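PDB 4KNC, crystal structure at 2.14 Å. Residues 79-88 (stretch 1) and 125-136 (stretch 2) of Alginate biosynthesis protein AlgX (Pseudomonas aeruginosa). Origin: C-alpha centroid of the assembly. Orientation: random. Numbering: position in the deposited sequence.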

ATOM      1  N   ILE A  79     -15.154  10.168   1.190  1.00 42.92           N
ATOM      2  CA  ILE A  79     -14.037   9.714   0.356  1.00 40.55           C
ATOM      3  C   ILE A  79     -14.390   8.467  -0.462  1.00 42.16           C
ATOM      4  O   ILE A  79     -14.785   7.438   0.093  1.00 40.06           O
ATOM      5  N   GLU A  80     -14.255   8.572  -1.784  1.00 36.16           N
ATOM      6  CA  GLU A  80     -14.465   7.431  -2.671  1.00 35.04           C
ATOM      7  C   GLU A  80     -13.134   6.708  -2.827  1.00 40.28           C
ATOM      8  O   GLU A  80     -12.092   7.353  -2.953  1.00 38.10           O
ATOM      9  N   LEU A  81     -13.164   5.380  -2.845  1.00 42.33           N
ATOM     10  CA  LEU A  81     -11.937   4.602  -2.960  1.00 36.41           C
ATOM     11  C   LEU A  81     -11.762   3.963  -4.348  1.00 37.97           C
ATOM     12  O   LEU A  81     -12.665   3.304  -4.860  1.00 33.03           O
ATOM     13  N   VAL A  82     -10.592   4.179  -4.946  1.00 30.20           N
ATOM     14  CA  VAL A  82     -10.214   3.515  -6.182  1.00 26.15           C
ATOM     15  C   VAL A  82      -9.020   2.607  -5.895  1.00 34.52           C
ATOM     16  O   VAL A  82      -8.017   3.066  -5.342  1.00 35.98           O
ATOM     17  N   VAL A  83      -9.119   1.324  -6.246  1.00 29.88           N
ATOM     18  CA  VAL A  83      -7.974   0.425  -6.079  1.00 33.66           C
ATOM     19  C   VAL A  83      -7.317   0.100  -7.427  1.00 39.77           C
ATOM     20  O   VAL A  83      -7.977  -0.309  -8.389  1.00 34.67           O
ATOM     21  N   VAL A  84      -6.011   0.331  -7.496  1.00 36.13           N
ATOM     22  CA  VAL A  84      -5.229  -0.066  -8.649  1.00 24.31           C
ATOM     23  C   VAL A  84      -4.527  -1.375  -8.314  1.00 36.03           C
ATOM     24  O   VAL A  84      -3.548  -1.398  -7.565  1.00 32.18           O
ATOM     25  N   TYR A  85      -5.063  -2.467  -8.843  1.00 26.71           N
ATOM     26  CA  TYR A  85      -4.588  -3.809  -8.551  1.00 27.77           C
ATOM     27  C   TYR A  85      -3.635  -4.192  -9.674  1.00 28.50           C
ATOM     28  O   TYR A  85      -4.060  -4.712 -10.708  1.00 29.73           O
ATOM     29  N   GLN A  86      -2.351  -3.894  -9.485  1.00 26.35           N
ATOM     30  CA  GLN A  86      -1.371  -4.031 -10.568  1.00 23.56           C
ATOM     31  C   GLN A  86      -1.320  -5.482 -11.070  1.00 29.70           C
ATOM     32  O   GLN A  86      -1.155  -6.416 -10.294  1.00 29.26           O
ATOM     33  N   PRO A  87      -1.510  -5.676 -12.374  1.00 32.83           N
ATOM     34  CA  PRO A  87      -1.552  -7.047 -12.901  1.00 31.38           C
ATOM     35  C   PRO A  87      -0.163  -7.702 -12.979  1.00 35.56           C
ATOM     36  O   PRO A  87       0.858  -7.021 -12.924  1.00 32.36           O
ATOM     37  N   THR A  88      -0.124  -9.019 -13.107  1.00 33.61           N
ATOM     38  CA  THR A  88       1.167  -9.711 -13.069  1.00 36.23           C
ATOM     39  C   THR A  88       1.961  -9.542 -14.363  1.00 33.15           C
ATOM     40  O   THR A  88       1.418  -9.193 -15.416  1.00 25.70           O
ATOM     41  N   GLY A 125     -17.721  -2.237  -2.995  1.00 39.19           N
ATOM     42  CA  GLY A 125     -18.015  -0.812  -3.133  1.00 37.09           C
ATOM     43  C   GLY A 125     -16.783  -0.001  -3.525  1.00 39.07           C
ATOM     44  O   GLY A 125     -16.689   1.202  -3.270  1.00 42.75           O
ATOM     45  N   ILE A 126     -15.834  -0.670  -4.161  1.00 37.10           N
ATOM     46  CA  ILE A 126     -14.575  -0.044  -4.537  1.00 34.01           C
ATOM     47  C   ILE A 126     -14.491   0.130  -6.051  1.00 32.99           C
ATOM     48  O   ILE A 126     -14.712  -0.812  -6.805  1.00 34.52           O
ATOM     49  N   TRP A 127     -14.175   1.341  -6.492  1.00 31.47           N
ATOM     50  CA  TRP A 127     -13.996   1.611  -7.906  1.00 30.68           C
ATOM     51  C   TRP A 127     -12.700   0.963  -8.347  1.00 38.54           C
ATOM     52  O   TRP A 127     -11.647   1.244  -7.775  1.00 35.17           O
ATOM     53  N   THR A 128     -12.768   0.105  -9.362  1.00 31.37           N
ATOM     54  CA  THR A 128     -11.605  -0.701  -9.706  1.00 31.83           C
ATOM     55  C   THR A 128     -11.321  -0.791 -11.198  1.00 32.92           C
ATOM     56  O   THR A 128     -11.987  -1.537 -11.906  1.00 31.37           O
ATOM     57  N   PRO A 129     -10.319  -0.039 -11.677  1.00 35.92           N
ATOM     58  CA  PRO A 129      -9.997  -0.101 -13.105  1.00 37.73           C
ATOM     59  C   PRO A 129      -9.683  -1.524 -13.552  1.00 41.64           C
ATOM     60  O   PRO A 129      -9.068  -2.322 -12.815  1.00 35.84           O
ATOM     61  N   ASP A 130     -10.129  -1.841 -14.759  1.00 34.55           N
ATOM     62  CA  ASP A 130      -9.914  -3.161 -15.342  1.00 34.39           C
ATOM     63  C   ASP A 130      -8.778  -3.079 -16.347  1.00 28.58           C
ATOM     64  O   ASP A 130      -8.925  -2.457 -17.399  1.00 31.22           O
ATOM     65  N   PHE A 131      -7.654  -3.721 -16.036  1.00 27.39           N
ATOM     66  CA  PHE A 131      -6.465  -3.658 -16.881  1.00 32.01           C
ATOM     67  C   PHE A 131      -6.411  -4.786 -17.904  1.00 32.58           C
ATOM     68  O   PHE A 131      -5.463  -4.865 -18.682  1.00 30.91           O
ATOM     69  N   SER A 132      -7.428  -5.646 -17.920  1.00 27.62           N
ATOM     70  CA  SER A 132      -7.401  -6.783 -18.839  1.00 29.20           C
ATOM     71  C   SER A 132      -7.209  -6.437 -20.334  1.00 29.08           C
ATOM     72  O   SER A 132      -6.610  -7.226 -21.060  1.00 35.92           O
ATOM     73  N   PRO A 133      -7.672  -5.254 -20.795  1.00 29.91           N
ATOM     74  CA  PRO A 133      -7.307  -4.969 -22.193  1.00 38.91           C
ATOM     75  C   PRO A 133      -5.802  -4.881 -22.443  1.00 39.78           C
ATOM     76  O   PRO A 133      -5.390  -4.968 -23.601  1.00 34.89           O
ATOM     77  N   LEU A 134      -4.998  -4.731 -21.388  1.00 36.05           N
ATOM     78  CA  LEU A 134      -3.548  -4.648 -21.555  1.00 40.44           C
ATOM     79  C   LEU A 134      -2.861  -6.008 -21.517  1.00 38.07           C
ATOM     80  O   LEU A 134      -1.648  -6.095 -21.712  1.00 39.25           O
ATOM     81  N   PHE A 135      -3.625  -7.063 -21.251  1.00 31.53           N
ATOM     82  CA  PHE A 135      -3.042  -8.396 -21.080  1.00 29.77           C
ATOM     83  C   PHE A 135      -2.542  -8.973 -22.398  1.00 34.70           C
ATOM     84  O   PHE A 135      -3.029  -8.613 -23.474  1.00 37.65           O
ATOM     85  N   ASP A 136      -1.585  -9.887 -22.298  1.00 40.10           N
ATOM     86  CA  ASP A 136      -1.020 -10.560 -23.460  1.00 42.15           C
ATOM     87  C   ASP A 136      -0.626  -9.548 -24.531  1.00 41.55           C
ATOM     88  O   ASP A 136      -0.886  -9.748 -25.710  1.00 48.21           O
TER

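Trp127 and Phe131, each with 77 Å² covered by the other stretch, contribute most to a 593 Å² contact, and Ile126 adds a further 60 Å².

Around Trp127 the backbones form a single beta bridge with Val82, their CA atoms 4.6 Å apart. Trp127 N donates to Leu81 O (3.0 Å, 145° at the hydrogen), and Val83 N donates to Trp127 O (3.0 Å, 150°). That same Trp127 O also receives a CA-H contact from Val82 CA at 3.1 Å. The tryptophan side chain leaves sideways, with chi1 m and chi2 94°, which brings NE1 to Glu80 OE1 for a 3.0 Å hydrogen bond at the ring edge. Glu80, m at chi1 and chi2, starts toward stretch 2; its OE1 also accepts from water 1 at 2.6 Å. Water 2 accepts from Leu81 N (2.8 Å) and donates to Gly125 O (3.1 Å), extending the link by one solvent molecule.

Val82 (t) places CG2 3.8 Å from Trp127 CB and CG1 3.8 Å from Pro129 CD. Leu81 and Val83 instead meet Ile126, whose mt rotamer puts CD1 3.9 Å from Leu81 CD2 and CG2 3.8 Å from Val83 CG2. Thr128 (m) turns its hydroxyl back within its own stretch, donating from OG1 to Ile126 O at 2.9 Å.

Beyond the bridge, water 3 joins the backbones: it donates to Val83 O (2.7 Å) and Pro129 O (2.9 Å) and accepts from Tyr85 N (2.9 Å).

Phe131 points toward stretch 1 with chi1 m. Its CZ lies 3.8 Å from Val84 CG1, its CD2 3.8 Å from Pro87 CD, and Tyr85 O approaches the ring edge. Pro87, also directed toward its partners, touches a second aromatic through CB, 3.6 Å from Phe135 CE1; Phe135 begins sideways, but its ring end comes nearer.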

ATOM      1  CB  ILE A  79     -12.790   9.420   1.214  1.00 35.06           C
ATOM      2  CG1 ILE A  79     -12.516  10.586   2.165  1.00 33.98           C
ATOM      3  CG2 ILE A  79     -11.570   9.162   0.336  1.00 34.24           C
ATOM      4  CD1 ILE A  79     -11.511  10.249   3.243  1.00 38.42           C
ATOM      5  CB  GLU A  80     -14.944   7.902  -4.048  1.00 28.78           C
ATOM      6  CG  GLU A  80     -16.276   8.625  -4.058  1.00 32.05           C
ATOM      7  CD  GLU A  80     -17.455   7.671  -4.024  1.00 39.06           C
ATOM      8  OE1 GLU A  80     -17.290   6.484  -4.385  1.00 42.59           O
ATOM      9  OE2 GLU A  80     -18.548   8.102  -3.630  1.00 52.49           O
ATOM     10  CB  LEU A  81     -11.878   3.526  -1.863  1.00 41.88           C
ATOM     11  CG  LEU A  81     -10.597   2.678  -1.800  1.00 34.04           C
ATOM     12  CD1 LEU A  81      -9.391   3.550  -1.506  1.00 29.67           C
ATOM     13  CD2 LEU A  81     -10.729   1.586  -0.753  1.00 33.51           C
ATOM     14  CB  VAL A  82      -9.812   4.549  -7.259  1.00 31.21           C
ATOM     15  CG1 VAL A  82      -9.226   3.861  -8.488  1.00 33.40           C
ATOM     16  CG2 VAL A  82     -11.007   5.414  -7.644  1.00 32.05           C
ATOM     17  CB  VAL A  83      -8.308  -0.884  -5.272  1.00 32.49           C
ATOM     18  CG1 VAL A  83      -7.281  -1.970  -5.538  1.00 26.37           C
ATOM     19  CG2 VAL A  83      -8.376  -0.612  -3.765  1.00 26.79           C
ATOM     20  CB  VAL A  84      -4.226   1.011  -9.029  1.00 33.37           C
ATOM     21  CG1 VAL A  84      -3.208   0.455 -10.043  1.00 23.78           C
ATOM     22  CG2 VAL A  84      -4.981   2.235  -9.606  1.00 30.32           C
ATOM     23  CB  TYR A  85      -5.788  -4.754  -8.531  1.00 33.40           C
ATOM     24  CG  TYR A  85      -5.600  -6.124  -7.884  1.00 40.01           C
ATOM     25  CD1 TYR A  85      -5.063  -6.260  -6.598  1.00 38.87           C
ATOM     26  CD2 TYR A  85      -6.021  -7.279  -8.541  1.00 25.31           C
ATOM     27  CE1 TYR A  85      -4.936  -7.518  -5.998  1.00 25.38           C
ATOM     28  CE2 TYR A  85      -5.896  -8.538  -7.952  1.00 25.63           C
ATOM     29  CZ  TYR A  85      -5.351  -8.647  -6.690  1.00 29.57           C
ATOM     30  OH  TYR A  85      -5.234  -9.891  -6.130  1.00 37.29           O
ATOM     31  CB  GLN A  86       0.016  -3.571 -10.098  1.00 27.39           C
ATOM     32  CG  GLN A  86       0.980  -3.242 -11.251  1.00 27.55           C
ATOM     33  CD  GLN A  86       2.425  -3.042 -10.775  1.00 35.59           C
ATOM     34  OE1 GLN A  86       2.851  -3.635  -9.778  1.00 27.42           O
ATOM     35  NE2 GLN A  86       3.176  -2.201 -11.486  1.00 29.36           N
ATOM     36  CB  PRO A  87      -2.153  -6.866 -14.297  1.00 24.33           C
ATOM     37  CG  PRO A  87      -1.790  -5.438 -14.680  1.00 36.95           C
ATOM     38  CD  PRO A  87      -1.863  -4.662 -13.388  1.00 31.19           C
ATOM     39  CB  THR A  88       1.011 -11.200 -12.705  1.00 35.96           C
ATOM     40  OG1 THR A  88       0.098 -11.834 -13.614  1.00 35.48           O
ATOM     41  CG2 THR A  88       0.479 -11.346 -11.265  1.00 26.58           C
ATOM     42  CB  ILE A 126     -13.379  -0.889  -4.036  1.00 32.99           C
ATOM     43  CG1 ILE A 126     -13.386  -0.944  -2.501  1.00 28.42           C
ATOM     44  CG2 ILE A 126     -12.048  -0.338  -4.607  1.00 31.12           C
ATOM     45  CD1 ILE A 126     -12.262  -1.793  -1.889  1.00 34.96           C
ATOM     46  CB  TRP A 127     -13.940   3.121  -8.153  1.00 26.83           C
ATOM     47  CG  TRP A 127     -15.262   3.807  -7.891  1.00 39.42           C
ATOM     48  CD1 TRP A 127     -15.660   4.403  -6.726  1.00 38.47           C
ATOM     49  CD2 TRP A 127     -16.359   3.943  -8.808  1.00 32.97           C
ATOM     50  NE1 TRP A 127     -16.929   4.911  -6.865  1.00 40.21           N
ATOM     51  CE2 TRP A 127     -17.387   4.635  -8.126  1.00 35.04           C
ATOM     52  CE3 TRP A 127     -16.575   3.544 -10.128  1.00 42.21           C
ATOM     53  CZ2 TRP A 127     -18.609   4.948  -8.727  1.00 44.24           C
ATOM     54  CZ3 TRP A 127     -17.800   3.854 -10.728  1.00 40.16           C
ATOM     55  CH2 TRP A 127     -18.796   4.551 -10.023  1.00 44.73           C
ATOM     56  CB  THR A 128     -11.767  -2.114  -9.174  1.00 35.63           C
ATOM     57  OG1 THR A 128     -12.283  -2.047  -7.839  1.00 38.40           O
ATOM     58  CG2 THR A 128     -10.419  -2.826  -9.193  1.00 32.55           C
ATOM     59  CB  PRO A 129      -8.758   0.790 -13.217  1.00 37.05           C
ATOM     60  CG  PRO A 129      -8.915   1.763 -12.099  1.00 37.32           C
ATOM     61  CD  PRO A 129      -9.530   0.990 -10.976  1.00 34.85           C
ATOM     62  CB  ASP A 130     -11.206  -3.598 -16.040  1.00 37.59           C
ATOM     63  CG  ASP A 130     -11.099  -4.966 -16.680  1.00 42.88           C
ATOM     64  OD1 ASP A 130     -10.000  -5.550 -16.697  1.00 46.95           O
ATOM     65  OD2 ASP A 130     -12.133  -5.455 -17.174  1.00 48.03           O
ATOM     66  CB  PHE A 131      -5.167  -3.659 -16.030  1.00 27.22           C
ATOM     67  CG  PHE A 131      -5.070  -2.484 -15.087  1.00 29.10           C
ATOM     68  CD1 PHE A 131      -5.009  -1.185 -15.584  1.00 26.51           C
ATOM     69  CD2 PHE A 131      -5.074  -2.674 -13.708  1.00 30.55           C
ATOM     70  CE1 PHE A 131      -4.933  -0.086 -14.722  1.00 24.21           C
ATOM     71  CE2 PHE A 131      -5.008  -1.583 -12.845  1.00 29.82           C
ATOM     72  CZ  PHE A 131      -4.926  -0.288 -13.354  1.00 26.18           C
ATOM     73  CB  SER A 132      -8.592  -7.732 -18.620  1.00 34.19           C
ATOM     74  OG  SER A 132      -9.826  -7.066 -18.804  1.00 36.46           O
ATOM     75  CB  PRO A 133      -7.959  -3.610 -22.462  1.00 39.79           C
ATOM     76  CG  PRO A 133      -9.141  -3.580 -21.539  1.00 39.89           C
ATOM     77  CD  PRO A 133      -8.661  -4.289 -20.283  1.00 34.24           C
ATOM     78  CB  LEU A 134      -2.928  -3.740 -20.488  1.00 41.00           C
ATOM     79  CG  LEU A 134      -3.569  -2.363 -20.372  1.00 40.73           C
ATOM     80  CD1 LEU A 134      -2.824  -1.530 -19.327  1.00 35.60           C
ATOM     81  CD2 LEU A 134      -3.580  -1.682 -21.751  1.00 31.22           C
ATOM     82  CB  PHE A 135      -4.053  -9.377 -20.492  1.00 38.50           C
ATOM     83  CG  PHE A 135      -4.433  -9.098 -19.065  1.00 33.80           C
ATOM     84  CD1 PHE A 135      -3.943  -7.988 -18.395  1.00 35.31           C
ATOM     85  CD2 PHE A 135      -5.295  -9.955 -18.398  1.00 29.24           C
ATOM     86  CE1 PHE A 135      -4.310  -7.735 -17.081  1.00 41.10           C
ATOM     87  CE2 PHE A 135      -5.661  -9.714 -17.093  1.00 32.65           C
ATOM     88  CZ  PHE A 135      -5.171  -8.605 -16.428  1.00 32.73           C
ATOM     89  CB  ASP A 136      -2.037 -11.558 -24.032  1.00 40.61           C
ATOM     90  CG  ASP A 136      -1.369 -12.711 -24.738  1.00 49.72           C
ATOM     91  OD1 ASP A 136      -0.134 -12.646 -24.893  1.00 48.16           O
ATOM     92  OD2 ASP A 136      -2.061 -13.679 -25.121  1.00 53.01           O
TER
HETATM   93  O   HOH W   1     -18.168   4.137  -3.729  1.00 58.13           O
HETATM   94  O   HOH W   2     -15.514   3.959  -2.676  1.00 38.91           O
HETATM   95  O   HOH W   3      -7.487  -1.946 -10.427  1.00 28.33           O